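Local coordinates for RavO (Legionella pneumophila subsp. pneumophila, PDB 6DM4), which binds tyrosine-phosphorylated peptides such as that of human Shc1 through its SH2 domain, the part of this longer Legionella protein described here, at the interface of chains A and B. Coordinates in Å, arbitrary orientation; residue numbers count along the deposited sequence, not the author numbering. Chains: chain A/B, RavO.

Contacts 1 and 2 are neighbouring patches of one two-fold symmetric interface between two copies of the RavO SH2 domain, the centres of their C-alpha atoms about 9 Å apart. Helix 4-13 of each chain runs through both, and A:Tyr6, B:Tyr6 and B:Met9 belong to both. Contact 1 holds the helix-on-helix core and its rim at A:Tyr18, A:Glu20 and A:Trp43; in contact 2 the ring of B:Tyr6 reaches past the partner helix to strand 55-64 and the loop of A:Lys77. The pairing is that of the deposited assembly, and whether the protein dimerises this way in solution the structure alone does not show.

Contact 1: the interface of chains A and B. Residues chain A 6, 9-10, 13, 18, 20, 43; chain B 6-7, 9-10, 13-14.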
ATOM      1  N   TYR A   6       2.100  -2.250   8.432  1.00 51.76           N
ATOM      2  CA  TYR A   6       2.248  -2.613   7.028  1.00 50.93           C
ATOM      3  C   TYR A   6       1.082  -3.463   6.543  1.00 48.59           C
ATOM      4  O   TYR A   6       0.705  -3.383   5.371  1.00 46.35           O
ATOM      5  CB  TYR A   6       3.575  -3.335   6.810  1.00 57.33           C
ATOM      6  CG  TYR A   6       4.765  -2.525   7.263  1.00 61.31           C
ATOM      7  CD1 TYR A   6       5.123  -1.354   6.604  1.00 59.96           C
ATOM      8  CD2 TYR A   6       5.522  -2.921   8.355  1.00 67.54           C
ATOM      9  CE1 TYR A   6       6.209  -0.608   7.019  1.00 63.56           C
ATOM     10  CE2 TYR A   6       6.608  -2.181   8.777  1.00 71.01           C
ATOM     11  CZ  TYR A   6       6.947  -1.026   8.106  1.00 68.80           C
ATOM     12  OH  TYR A   6       8.031  -0.290   8.526  1.00 72.59           O
ATOM     13  N   MET A   9      -1.657  -0.920   5.922  1.00 40.28           N
ATOM     14  CA  MET A   9      -1.347  -0.201   4.692  1.00 38.72           C
ATOM     15  C   MET A   9      -1.594  -1.074   3.473  1.00 38.94           C
ATOM     16  O   MET A   9      -2.110  -0.598   2.455  1.00 37.96           O
ATOM     17  CB  MET A   9       0.102   0.277   4.710  1.00 41.36           C
ATOM     18  CG  MET A   9       0.355   1.434   5.651  1.00 47.45           C
ATOM     19  SD  MET A   9       2.119   1.693   5.883  1.00 55.33           S
ATOM     20  CE  MET A   9       2.707   1.560   4.200  1.00 54.08           C
ATOM     21  N   GLU A  10      -1.221  -2.353   3.556  1.00 35.31           N
ATOM     22  CA  GLU A  10      -1.509  -3.291   2.475  1.00 38.16           C
ATOM     23  C   GLU A  10      -2.997  -3.317   2.164  1.00 36.82           C
ATOM     24  O   GLU A  10      -3.403  -3.232   0.999  1.00 37.41           O
ATOM     25  CB  GLU A  10      -1.012  -4.693   2.848  1.00 40.84           C
ATOM     26  CG  GLU A  10      -1.051  -5.713   1.705  1.00 40.20           C
ATOM     27  CD  GLU A  10      -0.997  -7.158   2.201  1.00 47.26           C
ATOM     28  OE1 GLU A  10      -1.690  -7.471   3.190  1.00 53.19           O
ATOM     29  OE2 GLU A  10      -0.265  -7.982   1.614  1.00 47.34           O
ATOM     30  N   PHE A  13      -3.897   0.111   0.432  1.00 32.62           N
ATOM     31  CA  PHE A  13      -3.265   0.478  -0.830  1.00 30.62           C
ATOM     32  C   PHE A  13      -3.610  -0.473  -1.969  1.00 31.64           C
ATOM     33  O   PHE A  13      -3.476  -0.087  -3.136  1.00 29.11           O
ATOM     34  CB  PHE A  13      -1.748   0.549  -0.657  1.00 31.03           C
ATOM     35  CG  PHE A  13      -1.291   1.689   0.212  1.00 32.63           C
ATOM     36  CD1 PHE A  13      -2.078   2.818   0.369  1.00 33.11           C
ATOM     37  CD2 PHE A  13      -0.072   1.632   0.870  1.00 37.03           C
ATOM     38  CE1 PHE A  13      -1.658   3.868   1.169  1.00 35.52           C
ATOM     39  CE2 PHE A  13       0.356   2.679   1.672  1.00 37.79           C
ATOM     40  CZ  PHE A  13      -0.435   3.797   1.823  1.00 36.46           C
ATOM     41  N   TYR A  18      -8.317   3.337  -3.579  1.00 28.13           N
ATOM     42  CA  TYR A  18      -7.100   4.111  -3.364  1.00 28.73           C
ATOM     43  C   TYR A  18      -6.540   4.611  -4.691  1.00 30.98           C
ATOM     44  O   TYR A  18      -6.284   3.819  -5.602  1.00 29.08           O
ATOM     45  CB  TYR A  18      -6.041   3.289  -2.632  1.00 30.18           C
ATOM     46  CG  TYR A  18      -4.863   4.141  -2.231  1.00 29.59           C
ATOM     47  CD1 TYR A  18      -4.957   5.017  -1.157  1.00 31.29           C
ATOM     48  CD2 TYR A  18      -3.676   4.108  -2.952  1.00 27.72           C
ATOM     49  CE1 TYR A  18      -3.894   5.821  -0.795  1.00 30.72           C
ATOM     50  CE2 TYR A  18      -2.609   4.908  -2.597  1.00 29.69           C
ATOM     51  CZ  TYR A  18      -2.726   5.764  -1.519  1.00 30.31           C
ATOM     52  OH  TYR A  18      -1.669   6.566  -1.155  1.00 32.52           O
ATOM     53  N   GLU A  20      -3.435   6.360  -6.184  1.00 29.14           N
ATOM     54  CA  GLU A  20      -2.056   6.752  -5.914  1.00 31.47           C
ATOM     55  C   GLU A  20      -1.614   7.969  -6.718  1.00 34.07           C
ATOM     56  O   GLU A  20      -0.640   8.624  -6.333  1.00 37.04           O
ATOM     57  CB  GLU A  20      -1.098   5.587  -6.186  1.00 34.19           C
ATOM     58  CG  GLU A  20      -1.031   5.139  -7.634  1.00 39.25           C
ATOM     59  CD  GLU A  20      -1.997   4.011  -7.941  1.00 42.65           C
ATOM     60  OE1 GLU A  20      -3.053   3.933  -7.275  1.00 42.35           O
ATOM     61  OE2 GLU A  20      -1.693   3.198  -8.840  1.00 44.75           O
ATOM     62  N   TRP A  43      -3.219   9.586  -0.703  1.00 32.19           N
ATOM     63  CA  TRP A  43      -2.123   9.939   0.188  1.00 37.32           C
ATOM     64  C   TRP A  43      -2.342  11.353   0.730  1.00 37.12           C
ATOM     65  O   TRP A  43      -2.433  12.311  -0.040  1.00 36.38           O
ATOM     66  CB  TRP A  43      -0.804   9.820  -0.569  1.00 39.99           C
ATOM     67  CG  TRP A  43       0.454   9.932   0.247  1.00 43.62           C
ATOM     68  CD1 TRP A  43       1.266  11.024   0.339  1.00 46.96           C
ATOM     69  CD2 TRP A  43       1.070   8.906   1.042  1.00 44.69           C
ATOM     70  NE1 TRP A  43       2.338  10.749   1.146  1.00 49.73           N
ATOM     71  CE2 TRP A  43       2.241   9.459   1.598  1.00 47.70           C
ATOM     72  CE3 TRP A  43       0.740   7.581   1.350  1.00 42.81           C
ATOM     73  CZ2 TRP A  43       3.084   8.734   2.440  1.00 49.07           C
ATOM     74  CZ3 TRP A  43       1.578   6.862   2.187  1.00 43.41           C
ATOM     75  CH2 TRP A  43       2.736   7.441   2.722  1.00 47.05           C
TER
ATOM     76  N   TYR B   6       7.418   4.069   4.179  1.00 50.13           N
ATOM     77  CA  TYR B   6       5.970   4.003   4.017  1.00 48.75           C
ATOM     78  C   TYR B   6       5.553   4.296   2.581  1.00 50.58           C
ATOM     79  O   TYR B   6       4.629   3.663   2.055  1.00 47.94           O
ATOM     80  CB  TYR B   6       5.300   4.967   4.991  1.00 53.59           C
ATOM     81  CG  TYR B   6       5.521   4.578   6.430  1.00 55.72           C
ATOM     82  CD1 TYR B   6       5.244   3.290   6.863  1.00 56.13           C
ATOM     83  CD2 TYR B   6       6.021   5.488   7.352  1.00 62.49           C
ATOM     84  CE1 TYR B   6       5.448   2.917   8.181  1.00 58.83           C
ATOM     85  CE2 TYR B   6       6.225   5.124   8.674  1.00 66.51           C
ATOM     86  CZ  TYR B   6       5.939   3.836   9.081  1.00 64.52           C
ATOM     87  OH  TYR B   6       6.141   3.465  10.392  1.00 68.14           O
ATOM     88  N   LYS B   7       6.266   5.226   1.952  1.00 52.91           N
ATOM     89  CA  LYS B   7       6.014   5.593   0.568  1.00 54.45           C
ATOM     90  C   LYS B   7       6.418   4.429  -0.327  1.00 49.27           C
ATOM     91  O   LYS B   7       5.639   3.991  -1.174  1.00 47.56           O
ATOM     92  CB  LYS B   7       6.799   6.850   0.191  1.00 63.03           C
ATOM     93  CG  LYS B   7       6.173   7.658  -0.935  1.00 69.70           C
ATOM     94  CD  LYS B   7       4.743   7.215  -1.202  1.00 71.14           C
ATOM     95  CE  LYS B   7       4.144   7.966  -2.380  1.00 76.47           C
ATOM     96  NZ  LYS B   7       4.849   7.654  -3.654  1.00 76.11           N
ATOM     97  N   MET B   9       6.521   1.411   0.309  1.00 38.23           N
ATOM     98  CA  MET B   9       5.518   0.360   0.450  1.00 37.07           C
ATOM     99  C   MET B   9       4.251   0.694  -0.322  1.00 35.93           C
ATOM    100  O   MET B   9       3.593  -0.201  -0.865  1.00 32.42           O
ATOM    101  CB  MET B   9       5.209   0.127   1.929  1.00 41.21           C
ATOM    102  CG  MET B   9       6.355  -0.507   2.716  1.00 46.41           C
ATOM    103  SD  MET B   9       6.991  -2.030   1.978  1.00 46.39           S
ATOM    104  CE  MET B   9       8.419  -1.413   1.130  1.00 47.65           C
ATOM    105  N   GLU B  10       3.896   1.979  -0.398  1.00 38.06           N
ATOM    106  CA  GLU B  10       2.746   2.361  -1.209  1.00 38.09           C
ATOM    107  C   GLU B  10       2.990   2.055  -2.681  1.00 34.93           C
ATOM    108  O   GLU B  10       2.096   1.550  -3.371  1.00 34.85           O
ATOM    109  CB  GLU B  10       2.436   3.843  -1.021  1.00 43.63           C
ATOM    110  CG  GLU B  10       1.065   4.261  -1.528  1.00 45.66           C
ATOM    111  CD  GLU B  10       1.129   5.514  -2.368  1.00 51.10           C
ATOM    112  OE1 GLU B  10       0.247   6.386  -2.259  1.00 54.92           O
ATOM    113  OE2 GLU B  10       2.073   5.605  -3.167  1.00 51.65           O
ATOM    114  N   PHE B  13       2.582  -1.872  -2.973  1.00 23.94           N
ATOM    115  CA  PHE B  13       1.255  -2.427  -2.719  1.00 25.75           C
ATOM    116  C   PHE B  13       0.237  -2.041  -3.790  1.00 28.80           C
ATOM    117  O   PHE B  13      -0.687  -2.814  -4.074  1.00 28.45           O
ATOM    118  CB  PHE B  13       0.764  -1.979  -1.347  1.00 28.21           C
ATOM    119  CG  PHE B  13       1.458  -2.664  -0.209  1.00 28.92           C
ATOM    120  CD1 PHE B  13       2.066  -3.893  -0.396  1.00 28.85           C
ATOM    121  CD2 PHE B  13       1.502  -2.082   1.045  1.00 34.30           C
ATOM    122  CE1 PHE B  13       2.707  -4.534   0.655  1.00 32.06           C
ATOM    123  CE2 PHE B  13       2.139  -2.723   2.107  1.00 36.68           C
ATOM    124  CZ  PHE B  13       2.743  -3.948   1.905  1.00 34.93           C
ATOM    125  N   VAL B  14       0.349  -0.836  -4.361  1.00 30.19           N
ATOM    126  CA  VAL B  14      -0.636  -0.412  -5.356  1.00 31.63           C
ATOM    127  C   VAL B  14      -0.386  -1.054  -6.711  1.00 30.41           C
ATOM    128  O   VAL B  14      -1.283  -1.054  -7.565  1.00 32.74           O
ATOM    129  CB  VAL B  14      -0.668   1.117  -5.550  1.00 33.00           C
ATOM    130  CG1 VAL B  14      -0.940   1.847  -4.238  1.00 32.76           C
ATOM    131  CG2 VAL B  14       0.626   1.597  -6.187  1.00 33.49           C
TER
HETATM  132  O   HOH W   1       0.410   8.956  -3.630  1.00 44.80           O
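Two copies of an SH2 domain meet here through their N-terminal helices 4-13, a helix-on-helix packing in which each phenylalanine lies against the other chain's glutamate stem. The tight part is centred on A:Phe13 and B:Phe13, whose CB atoms touch at 3.6 Å. The ring of A:Phe13, its CG anti to the carbonyl carbon (chi1 -68°), carries B:Glu10 CG over its centre, 3.5 Å from the centroid. In the twin arrangement A:Glu10 CB lies over B:Phe13 but offset toward the rim, 4.0 Å from the centroid. B:Val14 CG1 packs 3.4 Å from the backbone O of A:Phe13. Alongside, A:Met9 bends at chi3 (44°), so that its methyl CE tucks 3.7 Å from B:Met9 CB, while SD meets B:Tyr6 CD1 at 3.6 Å. A:Tyr6 and B:Tyr6 cross at about a right angle, their CE1 atoms in contact.

Toward the other end lies a looser, water-bridged polar rim. B:Glu10, bent at chi2 (-133°), points its carboxylate at the ring edge of A:Tyr18, where the modelled separation from the phenol OH is too short to interpret. A water joins B:Glu10 OE1 and the backbone O of A:Glu20, 2.9 Å from each. On its own chain B:Lys7 NZ forms a salt bridge with B:Glu10 OE2 at 3.5 Å, which may temper the carboxylate's charge. B:Lys7 CD passes above the rim of the A:Trp43 indole, and B:Val14 CG2 rests near the A:Glu20 carboxylate.

Contact 2: the interface of chains A and B. Residues chain A 5-6, 53, 56, 77; chain B 2, 5-6, 9.
The phenol ring of B:Tyr6, on the N-terminal helix of one SH2 domain, packs against the other domain, one face under a partner methyl and the other against its own chain's B:Ile5, with a lysine at its hydroxyl. Over the centre of one face stands A:Val56 CG2, a methyl of strand 55-64, 3.5 Å from the ring centroid in a CH-pi contact. Nearby, A:Ile5 CD1 touches B:Tyr6 CE1 at 3.5 Å, the two side chains crossing at about a right angle. In the twin pair B:Ile5 CD1 meets A:Tyr6 OH at 3.3 Å. The amine A:Lys77 NZ lies at the ring edge, in its plane, and donates a hydrogen bond to B:Tyr6 OH at 2.8 Å; if charged, as lysine usually is, it may ease ionisation of the phenol.

Outward from this shell, torsions and neighbours set the position of each group. The ring of B:Tyr6 has its other face backed by B:Ile5 CG2, so its tilt is held from both sides. A:Lys77 is bent at chi2 (-75°) and chi3 (136°), which swings its amine across the phenol tip. A:Asn53 accepts a hydrogen bond from A:Lys77 NZ through OD1, the donor standing 38° out of the carbonyl plane, and may steady the amine, though the poor order of A:Asn53 leaves this uncertain. A:Val56 has CG1 anti to the backbone N, leaving CG2 to face the ring.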
ATOM      1  N   ILE A   5       1.286  -2.213  11.102  1.00 54.15           N
ATOM      2  CA  ILE A   5       1.038  -1.037  10.268  1.00 51.28           C
ATOM      3  C   ILE A   5       1.139  -1.398   8.792  1.00 49.71           C
ATOM      4  O   ILE A   5       0.355  -0.916   7.966  1.00 46.59           O
ATOM      5  CB  ILE A   5       1.997   0.109  10.639  1.00 52.17           C
ATOM      6  CG1 ILE A   5       1.749   1.319   9.732  1.00 48.71           C
ATOM      7  CG2 ILE A   5       3.448  -0.349  10.557  1.00 54.69           C
ATOM      8  CD1 ILE A   5       2.531   2.543  10.128  1.00 49.80           C
ATOM      9  N   TYR A   6       2.100  -2.250   8.432  1.00 51.76           N
ATOM     10  CA  TYR A   6       2.248  -2.613   7.028  1.00 50.93           C
ATOM     11  C   TYR A   6       1.082  -3.463   6.543  1.00 48.59           C
ATOM     12  O   TYR A   6       0.705  -3.383   5.371  1.00 46.35           O
ATOM     13  CB  TYR A   6       3.575  -3.335   6.810  1.00 57.33           C
ATOM     14  CG  TYR A   6       4.765  -2.525   7.263  1.00 61.31           C
ATOM     15  CD1 TYR A   6       5.123  -1.354   6.604  1.00 59.96           C
ATOM     16  CD2 TYR A   6       5.522  -2.921   8.355  1.00 67.54           C
ATOM     17  CE1 TYR A   6       6.209  -0.608   7.019  1.00 63.56           C
ATOM     18  CE2 TYR A   6       6.608  -2.181   8.777  1.00 71.01           C
ATOM     19  CZ  TYR A   6       6.947  -1.026   8.106  1.00 68.80           C
ATOM     20  OH  TYR A   6       8.031  -0.290   8.526  1.00 72.59           O
ATOM     21  N   ASN A  53       6.273  12.011  12.476  1.00125.04           N
ATOM     22  CA  ASN A  53       6.226  10.588  12.142  1.00117.32           C
ATOM     23  C   ASN A  53       5.682   9.740  13.292  1.00112.80           C
ATOM     24  O   ASN A  53       6.354   8.854  13.824  1.00108.94           O
ATOM     25  CB  ASN A  53       7.609  10.096  11.706  1.00118.71           C
ATOM     26  CG  ASN A  53       7.534   8.895  10.781  1.00112.83           C
ATOM     27  OD1 ASN A  53       7.731   7.756  11.206  1.00109.48           O
ATOM     28  ND2 ASN A  53       7.245   9.145   9.509  1.00112.15           N
ATOM     29  N   VAL A  56       0.926   7.354   9.738  1.00 41.67           N
ATOM     30  CA  VAL A  56       0.817   7.467   8.288  1.00 39.94           C
ATOM     31  C   VAL A  56      -0.587   7.967   7.987  1.00 39.20           C
ATOM     32  O   VAL A  56      -1.571   7.403   8.480  1.00 38.34           O
ATOM     33  CB  VAL A  56       1.093   6.121   7.598  1.00 39.30           C
ATOM     34  CG1 VAL A  56       0.799   6.213   6.104  1.00 36.96           C
ATOM     35  CG2 VAL A  56       2.534   5.694   7.833  1.00 41.67           C
ATOM     36  N   LYS A  77       2.064   3.334  14.582  1.00 62.25           N
ATOM     37  CA  LYS A  77       3.093   2.321  14.343  1.00 65.05           C
ATOM     38  C   LYS A  77       2.597   0.911  14.641  1.00 65.29           C
ATOM     39  O   LYS A  77       3.078  -0.054  14.035  1.00 65.78           O
ATOM     40  CB  LYS A  77       4.337   2.616  15.184  1.00 71.92           C
ATOM     41  CG  LYS A  77       4.953   3.988  14.962  1.00 74.91           C
ATOM     42  CD  LYS A  77       5.713   4.055  13.648  1.00 75.36           C
ATOM     43  CE  LYS A  77       5.404   5.342  12.898  1.00 74.65           C
ATOM     44  NZ  LYS A  77       6.508   5.725  11.973  1.00 77.05           N
TER
ATOM     45  N   SER B   2      13.008   7.264   9.513  1.00104.39           N
ATOM     46  CA  SER B   2      12.227   6.070   9.212  1.00 98.55           C
ATOM     47  C   SER B   2      10.902   6.438   8.560  1.00 95.09           C
ATOM     48  O   SER B   2       9.875   5.812   8.824  1.00 93.54           O
ATOM     49  CB  SER B   2      11.977   5.255  10.482  1.00100.65           C
ATOM     50  OG  SER B   2      13.193   4.949  11.143  1.00104.14           O
ATOM     51  N   ILE B   5      10.113   4.603   4.138  1.00 54.19           N
ATOM     52  CA  ILE B   5       9.693   3.228   3.880  1.00 49.11           C
ATOM     53  C   ILE B   5       8.202   3.162   3.594  1.00 46.89           C
ATOM     54  O   ILE B   5       7.748   2.308   2.827  1.00 42.67           O
ATOM     55  CB  ILE B   5      10.077   2.300   5.052  1.00 55.81           C
ATOM     56  CG1 ILE B   5       9.846   0.837   4.655  1.00 52.59           C
ATOM     57  CG2 ILE B   5       9.296   2.652   6.314  1.00 52.54           C
ATOM     58  CD1 ILE B   5       9.906  -0.141   5.810  1.00 54.80           C
ATOM     59  N   TYR B   6       7.418   4.069   4.179  1.00 50.13           N
ATOM     60  CA  TYR B   6       5.970   4.003   4.017  1.00 48.75           C
ATOM     61  C   TYR B   6       5.553   4.296   2.581  1.00 50.58           C
ATOM     62  O   TYR B   6       4.629   3.663   2.055  1.00 47.94           O
ATOM     63  CB  TYR B   6       5.300   4.967   4.991  1.00 53.59           C
ATOM     64  CG  TYR B   6       5.521   4.578   6.430  1.00 55.72           C
ATOM     65  CD1 TYR B   6       5.244   3.290   6.863  1.00 56.13           C
ATOM     66  CD2 TYR B   6       6.021   5.488   7.352  1.00 62.49           C
ATOM     67  CE1 TYR B   6       5.448   2.917   8.181  1.00 58.83           C
ATOM     68  CE2 TYR B   6       6.225   5.124   8.674  1.00 66.51           C
ATOM     69  CZ  TYR B   6       5.939   3.836   9.081  1.00 64.52           C
ATOM     70  OH  TYR B   6       6.141   3.465  10.392  1.00 68.14           O
ATOM     71  N   MET B   9       6.521   1.411   0.309  1.00 38.23           N
ATOM     72  CA  MET B   9       5.518   0.360   0.450  1.00 37.07           C
ATOM     73  C   MET B   9       4.251   0.694  -0.322  1.00 35.93           C
ATOM     74  O   MET B   9       3.593  -0.201  -0.865  1.00 32.42           O
ATOM     75  CB  MET B   9       5.209   0.127   1.929  1.00 41.21           C
ATOM     76  CG  MET B   9       6.355  -0.507   2.716  1.00 46.41           C
ATOM     77  SD  MET B   9       6.991  -2.030   1.978  1.00 46.39           S
ATOM     78  CE  MET B   9       8.419  -1.413   1.130  1.00 47.65           C
TER